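Local coordinates for INSIG protein homolog (Mycobacterium vanbaalenii PYR-1, PDB 4XU6), which binds diacylglycerol within the membrane as a homotrimer of six-helix subunits related to the sterol-sensing Insig proteins, at residues A[60-71]-A[119-130]. Residues are numbered along the deposited sequence; the frame is centred on the assembly and turned at random.
Unlike the reference sequence in segment 119-130: Ala127 (reference Cys).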
ATOM      1  N   LEU A  60      -8.284  14.287 -19.817  1.00 25.55           N
ATOM      2  CA  LEU A  60      -7.846  14.852 -18.544  1.00 25.14           C
ATOM      3  C   LEU A  60      -6.395  15.301 -18.637  1.00 24.77           C
ATOM      4  O   LEU A  60      -5.995  16.310 -18.039  1.00 24.12           O
ATOM      5  CB  LEU A  60      -8.036  13.825 -17.412  1.00 24.34           C
ATOM      6  CG  LEU A  60      -9.491  13.557 -17.021  1.00 24.62           C
ATOM      7  CD1 LEU A  60      -9.657  12.223 -16.267  1.00 24.24           C
ATOM      8  CD2 LEU A  60     -10.038  14.699 -16.182  1.00 28.24           C
ATOM      9  N   ALA A  61      -5.599  14.562 -19.400  1.00 22.01           N
ATOM     10  CA  ALA A  61      -4.227  14.980 -19.649  1.00 23.74           C
ATOM     11  C   ALA A  61      -4.228  16.306 -20.413  1.00 25.47           C
ATOM     12  O   ALA A  61      -3.475  17.227 -20.094  1.00 24.82           O
ATOM     13  CB  ALA A  61      -3.488  13.921 -20.437  1.00 23.79           C
ATOM     14  N   GLU A  62      -5.069  16.389 -21.437  1.00 26.52           N
ATOM     15  CA  GLU A  62      -5.197  17.629 -22.209  1.00 26.08           C
ATOM     16  C   GLU A  62      -5.666  18.784 -21.317  1.00 25.98           C
ATOM     17  O   GLU A  62      -5.090  19.883 -21.357  1.00 29.74           O
ATOM     18  CB  GLU A  62      -6.166  17.427 -23.382  1.00 26.98           C
ATOM     19  CG  GLU A  62      -6.472  18.708 -24.173  1.00 32.18           C
ATOM     20  CD  GLU A  62      -5.303  19.189 -25.012  1.00 37.14           C
ATOM     21  OE1 GLU A  62      -4.373  18.393 -25.265  1.00 32.87           O
ATOM     22  OE2 GLU A  62      -5.322  20.371 -25.427  1.00 34.97           O
ATOM     23  N   LEU A  63      -6.694  18.529 -20.508  1.00 25.67           N
ATOM     24  CA  LEU A  63      -7.212  19.525 -19.563  1.00 28.36           C
ATOM     25  C   LEU A  63      -6.112  20.142 -18.696  1.00 30.24           C
ATOM     26  O   LEU A  63      -6.053  21.368 -18.534  1.00 27.78           O
ATOM     27  CB  LEU A  63      -8.304  18.918 -18.669  1.00 28.13           C
ATOM     28  CG  LEU A  63      -8.825  19.766 -17.496  1.00 29.19           C
ATOM     29  CD1 LEU A  63      -9.428  21.093 -17.979  1.00 33.26           C
ATOM     30  CD2 LEU A  63      -9.838  18.991 -16.646  1.00 28.07           C
ATOM     31  N   ARG A  64      -5.248  19.295 -18.136  1.00 26.90           N
ATOM     32  CA  ARG A  64      -4.155  19.767 -17.288  1.00 26.45           C
ATOM     33  C   ARG A  64      -3.269  20.770 -18.031  1.00 26.76           C
ATOM     34  O   ARG A  64      -2.812  21.757 -17.452  1.00 26.33           O
ATOM     35  CB  ARG A  64      -3.302  18.590 -16.773  1.00 23.79           C
ATOM     36  CG  ARG A  64      -2.027  19.024 -16.036  1.00 22.68           C
ATOM     37  CD  ARG A  64      -2.401  19.832 -14.796  1.00 25.21           C
ATOM     38  NE  ARG A  64      -1.261  20.332 -14.018  1.00 26.41           N
ATOM     39  CZ  ARG A  64      -0.732  21.550 -14.157  1.00 29.98           C
ATOM     40  NH1 ARG A  64      -1.207  22.386 -15.076  1.00 28.49           N
ATOM     41  NH2 ARG A  64       0.279  21.933 -13.384  1.00 25.56           N
ATOM     42  N   LEU A  65      -3.039  20.523 -19.317  1.00 25.77           N
ATOM     43  CA  LEU A  65      -2.198  21.415 -20.112  1.00 27.36           C
ATOM     44  C   LEU A  65      -2.843  22.785 -20.381  1.00 32.18           C
ATOM     45  O   LEU A  65      -2.196  23.693 -20.910  1.00 33.58           O
ATOM     46  CB  LEU A  65      -1.774  20.741 -21.417  1.00 29.09           C
ATOM     47  CG  LEU A  65      -0.960  19.453 -21.246  1.00 28.46           C
ATOM     48  CD1 LEU A  65      -0.636  18.850 -22.599  1.00 26.09           C
ATOM     49  CD2 LEU A  65       0.316  19.718 -20.445  1.00 27.45           C
ATOM     50  N   HIS A  66      -4.109  22.936 -20.009  1.00 29.54           N
ATOM     51  CA  HIS A  66      -4.785  24.225 -20.126  1.00 33.77           C
ATOM     52  C   HIS A  66      -4.891  24.913 -18.766  1.00 38.71           C
ATOM     53  O   HIS A  66      -5.419  26.025 -18.657  1.00 34.96           O
ATOM     54  CB  HIS A  66      -6.171  24.047 -20.757  1.00 30.23           C
ATOM     55  CG  HIS A  66      -6.125  23.669 -22.204  1.00 34.46           C
ATOM     56  ND1 HIS A  66      -6.181  24.599 -23.219  1.00 33.92           N
ATOM     57  CD2 HIS A  66      -6.011  22.461 -22.807  1.00 32.02           C
ATOM     58  CE1 HIS A  66      -6.106  23.984 -24.386  1.00 35.52           C
ATOM     59  NE2 HIS A  66      -6.004  22.686 -24.163  1.00 37.97           N
ATOM     60  N   LEU A  67      -4.382  24.249 -17.730  1.00 32.32           N
ATOM     61  CA  LEU A  67      -4.419  24.792 -16.376  1.00 31.76           C
ATOM     62  C   LEU A  67      -3.045  25.378 -16.055  1.00 30.02           C
ATOM     63  O   LEU A  67      -2.065  25.054 -16.733  1.00 28.26           O
ATOM     64  CB  LEU A  67      -4.833  23.703 -15.371  1.00 29.80           C
ATOM     65  CG  LEU A  67      -6.206  23.062 -15.609  1.00 28.67           C
ATOM     66  CD1 LEU A  67      -6.464  21.928 -14.638  1.00 29.66           C
ATOM     67  CD2 LEU A  67      -7.327  24.095 -15.512  1.00 32.17           C
ATOM     68  N   PRO A  68      -2.966  26.261 -15.036  1.00 34.52           N
ATOM     69  CA  PRO A  68      -1.717  27.003 -14.823  1.00 34.51           C
ATOM     70  C   PRO A  68      -0.483  26.123 -14.592  1.00 35.29           C
ATOM     71  O   PRO A  68      -0.573  25.072 -13.945  1.00 35.32           O
ATOM     72  CB  PRO A  68      -2.007  27.825 -13.559  1.00 33.99           C
ATOM     73  CG  PRO A  68      -3.498  27.975 -13.531  1.00 35.88           C
ATOM     74  CD  PRO A  68      -4.014  26.668 -14.076  1.00 33.31           C
ATOM     75  N   ALA A  69       0.637  26.558 -15.163  1.00 31.05           N
ATOM     76  CA  ALA A  69       1.974  26.046 -14.863  1.00 35.25           C
ATOM     77  C   ALA A  69       2.168  24.525 -14.870  1.00 32.85           C
ATOM     78  O   ALA A  69       2.515  23.957 -13.834  1.00 33.19           O
ATOM     79  CB  ALA A  69       2.444  26.610 -13.534  1.00 37.20           C
ATOM     80  N   PRO A  70       1.976  23.871 -16.033  1.00 34.06           N
ATOM     81  CA  PRO A  70       2.303  22.441 -16.103  1.00 31.77           C
ATOM     82  C   PRO A  70       3.746  22.245 -15.692  1.00 33.58           C
ATOM     83  O   PRO A  70       4.604  23.038 -16.094  1.00 30.26           O
ATOM     84  CB  PRO A  70       2.140  22.115 -17.589  1.00 32.84           C
ATOM     85  CG  PRO A  70       1.156  23.140 -18.095  1.00 36.21           C
ATOM     86  CD  PRO A  70       1.495  24.389 -17.328  1.00 33.72           C
ATOM     87  N   ARG A  71       4.009  21.220 -14.887  1.00 27.11           N
ATOM     88  CA  ARG A  71       5.335  21.035 -14.321  1.00 29.29           C
ATOM     89  C   ARG A  71       6.274  20.435 -15.351  1.00 31.54           C
ATOM     90  O   ARG A  71       5.949  19.437 -15.991  1.00 31.77           O
ATOM     91  CB  ARG A  71       5.256  20.141 -13.082  1.00 29.63           C
ATOM     92  CG  ARG A  71       4.480  20.767 -11.938  1.00 28.98           C
ATOM     93  CD  ARG A  71       4.202  19.739 -10.844  1.00 28.66           C
ATOM     94  NE  ARG A  71       3.316  18.682 -11.324  1.00 26.84           N
ATOM     95  CZ  ARG A  71       2.963  17.624 -10.599  1.00 30.00           C
ATOM     96  NH1 ARG A  71       3.432  17.477  -9.363  1.00 26.67           N
ATOM     97  NH2 ARG A  71       2.149  16.715 -11.114  1.00 25.59           N
ATOM     98  N   LEU A 119       2.512  12.725  -5.878  1.00 21.82           N
ATOM     99  CA  LEU A 119       2.670  12.983  -7.311  1.00 23.70           C
ATOM    100  C   LEU A 119       1.944  14.211  -7.839  1.00 23.63           C
ATOM    101  O   LEU A 119       2.294  14.735  -8.902  1.00 28.39           O
ATOM    102  CB  LEU A 119       2.158  11.776  -8.102  1.00 23.74           C
ATOM    103  CG  LEU A 119       2.843  10.440  -7.871  1.00 23.18           C
ATOM    104  CD1 LEU A 119       2.088   9.385  -8.646  1.00 24.72           C
ATOM    105  CD2 LEU A 119       4.289  10.503  -8.324  1.00 28.49           C
ATOM    106  N   GLY A 120       0.925  14.664  -7.122  1.00 22.13           N
ATOM    107  CA  GLY A 120       0.032  15.665  -7.680  1.00 23.63           C
ATOM    108  C   GLY A 120       0.365  17.100  -7.318  1.00 28.22           C
ATOM    109  O   GLY A 120       1.204  17.365  -6.452  1.00 26.76           O
ATOM    110  N   ASP A 121      -0.294  18.031  -8.002  1.00 26.25           N
ATOM    111  CA  ASP A 121      -0.241  19.434  -7.611  1.00 28.95           C
ATOM    112  C   ASP A 121      -1.663  19.987  -7.560  1.00 28.18           C
ATOM    113  O   ASP A 121      -2.623  19.222  -7.650  1.00 23.95           O
ATOM    114  CB  ASP A 121       0.677  20.243  -8.540  1.00 27.44           C
ATOM    115  CG  ASP A 121       0.241  20.205 -10.005  1.00 27.47           C
ATOM    116  OD1 ASP A 121      -0.724  19.495 -10.352  1.00 26.01           O
ATOM    117  OD2 ASP A 121       0.887  20.885 -10.827  1.00 27.78           O
ATOM    118  N   GLY A 122      -1.808  21.300  -7.400  1.00 24.89           N
ATOM    119  CA  GLY A 122      -3.134  21.901  -7.339  1.00 28.20           C
ATOM    120  C   GLY A 122      -3.997  21.640  -8.570  1.00 23.72           C
ATOM    121  O   GLY A 122      -5.100  21.144  -8.451  1.00 25.42           O
ATOM    122  N   PRO A 123      -3.497  21.996  -9.764  1.00 26.24           N
ATOM    123  CA  PRO A 123      -4.266  21.705 -10.982  1.00 26.94           C
ATOM    124  C   PRO A 123      -4.566  20.211 -11.166  1.00 26.18           C
ATOM    125  O   PRO A 123      -5.628  19.877 -11.682  1.00 25.86           O
ATOM    126  CB  PRO A 123      -3.345  22.199 -12.092  1.00 23.64           C
ATOM    127  CG  PRO A 123      -2.620  23.374 -11.441  1.00 27.54           C
ATOM    128  CD  PRO A 123      -2.361  22.897 -10.030  1.00 29.96           C
ATOM    129  N   GLY A 124      -3.648  19.339 -10.754  1.00 24.36           N
ATOM    130  CA  GLY A 124      -3.889  17.901 -10.803  1.00 24.85           C
ATOM    131  C   GLY A 124      -5.063  17.484  -9.936  1.00 25.54           C
ATOM    132  O   GLY A 124      -5.874  16.640 -10.322  1.00 24.91           O
ATOM    133  N   ALA A 125      -5.165  18.076  -8.752  1.00 22.41           N
ATOM    134  CA  ALA A 125      -6.311  17.820  -7.896  1.00 22.72           C
ATOM    135  C   ALA A 125      -7.595  18.337  -8.544  1.00 24.34           C
ATOM    136  O   ALA A 125      -8.652  17.742  -8.386  1.00 24.80           O
ATOM    137  CB  ALA A 125      -6.111  18.442  -6.527  1.00 26.78           C
ATOM    138  N   ALA A 126      -7.499  19.453  -9.266  1.00 26.25           N
ATOM    139  CA  ALA A 126      -8.665  20.016  -9.943  1.00 26.58           C
ATOM    140  C   ALA A 126      -9.199  19.034 -10.988  1.00 25.29           C
ATOM    141  O   ALA A 126     -10.398  18.775 -11.059  1.00 25.50           O
ATOM    142  CB  ALA A 126      -8.315  21.365 -10.589  1.00 27.82           C
ATOM    143  N   ALA A 127      -8.293  18.496 -11.796  1.00 24.31           N
ATOM    144  CA  ALA A 127      -8.639  17.474 -12.780  1.00 25.11           C
ATOM    145  C   ALA A 127      -9.224  16.258 -12.063  1.00 25.98           C
ATOM    146  O   ALA A 127     -10.216  15.674 -12.509  1.00 24.04           O
ATOM    147  CB  ALA A 127      -7.401  17.085 -13.588  1.00 23.61           C
ATOM    148  N   GLY A 128      -8.611  15.894 -10.941  1.00 23.89           N
ATOM    149  CA  GLY A 128      -9.133  14.826 -10.101  1.00 23.17           C
ATOM    150  C   GLY A 128     -10.579  15.044  -9.675  1.00 27.38           C
ATOM    151  O   GLY A 128     -11.394  14.127  -9.747  1.00 21.85           O
ATOM    152  N   VAL A 129     -10.908  16.260  -9.247  1.00 27.13           N
ATOM    153  CA  VAL A 129     -12.274  16.564  -8.821  1.00 25.43           C
ATOM    154  C   VAL A 129     -13.267  16.481  -9.985  1.00 24.91           C
ATOM    155  O   VAL A 129     -14.377  15.965  -9.829  1.00 26.78           O
ATOM    156  CB  VAL A 129     -12.379  17.965  -8.147  1.00 25.50           C
ATOM    157  CG1 VAL A 129     -13.842  18.352  -7.937  1.00 31.80           C
ATOM    158  CG2 VAL A 129     -11.652  17.969  -6.814  1.00 30.31           C
ATOM    159  N   VAL A 130     -12.866  16.996 -11.144  1.00 26.66           N
ATOM    160  CA  VAL A 130     -13.717  16.962 -12.335  1.00 27.94           C
ATOM    161  C   VAL A 130     -14.217  15.541 -12.660  1.00 27.19           C
ATOM    162  O   VAL A 130     -15.416  15.322 -12.822  1.00 24.79           O
ATOM    163  CB  VAL A 130     -13.001  17.581 -13.560  1.00 30.47           C
ATOM    164  CG1 VAL A 130     -13.808  17.355 -14.832  1.00 32.22           C
ATOM    165  CG2 VAL A 130     -12.763  19.080 -13.339  1.00 28.17           C
TER
HETATM  166  O   HOH W   1      -0.792  17.849 -12.552  1.00 25.17           O
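Arg64 and Asp121 meet where the end of one transmembrane helix lies beside the start of another, and they illustrate how an N-capping aspartate can also tie together neighbouring loops. Asp121 OD1 caps helix 122-144 by accepting from Gly124 N at 3.0 Å. The other oxygen, OD2, takes a hydrogen-bonded salt bridge from Arg64 NH2 (2.8 Å, 148°) on its syn side, while a water links Arg64 NE to OD1. Arg64 runs with CG anti to the backbone N (chi1 172°) and bends at chi2, which lays its guanidinium tightly over Pro123; CB of that ring sits 3.4 Å from Arg64 CZ, covering the centre of one face. Pro68 O and Ala69 O accept from the same guanidinium, fixing its rotation and holding the loop at Pro68 and Ala69 against it. Further along helix 122-144, packing is looser and, at Val130, exposed, probably to lipid: Leu63 CD2 only grazes Ala127 CB and Val130 CG2, each at 4.4 Å. At the opposite end, Arg71 stacks its guanidinium on the Asp121 carboxylate, a purely electrostatic pairing, and is also salt-bridged to Glu180 of helix 164-184. Its NH1 and NH2 both converge on a single acceptor, Leu119 O, each at 3.0 Å.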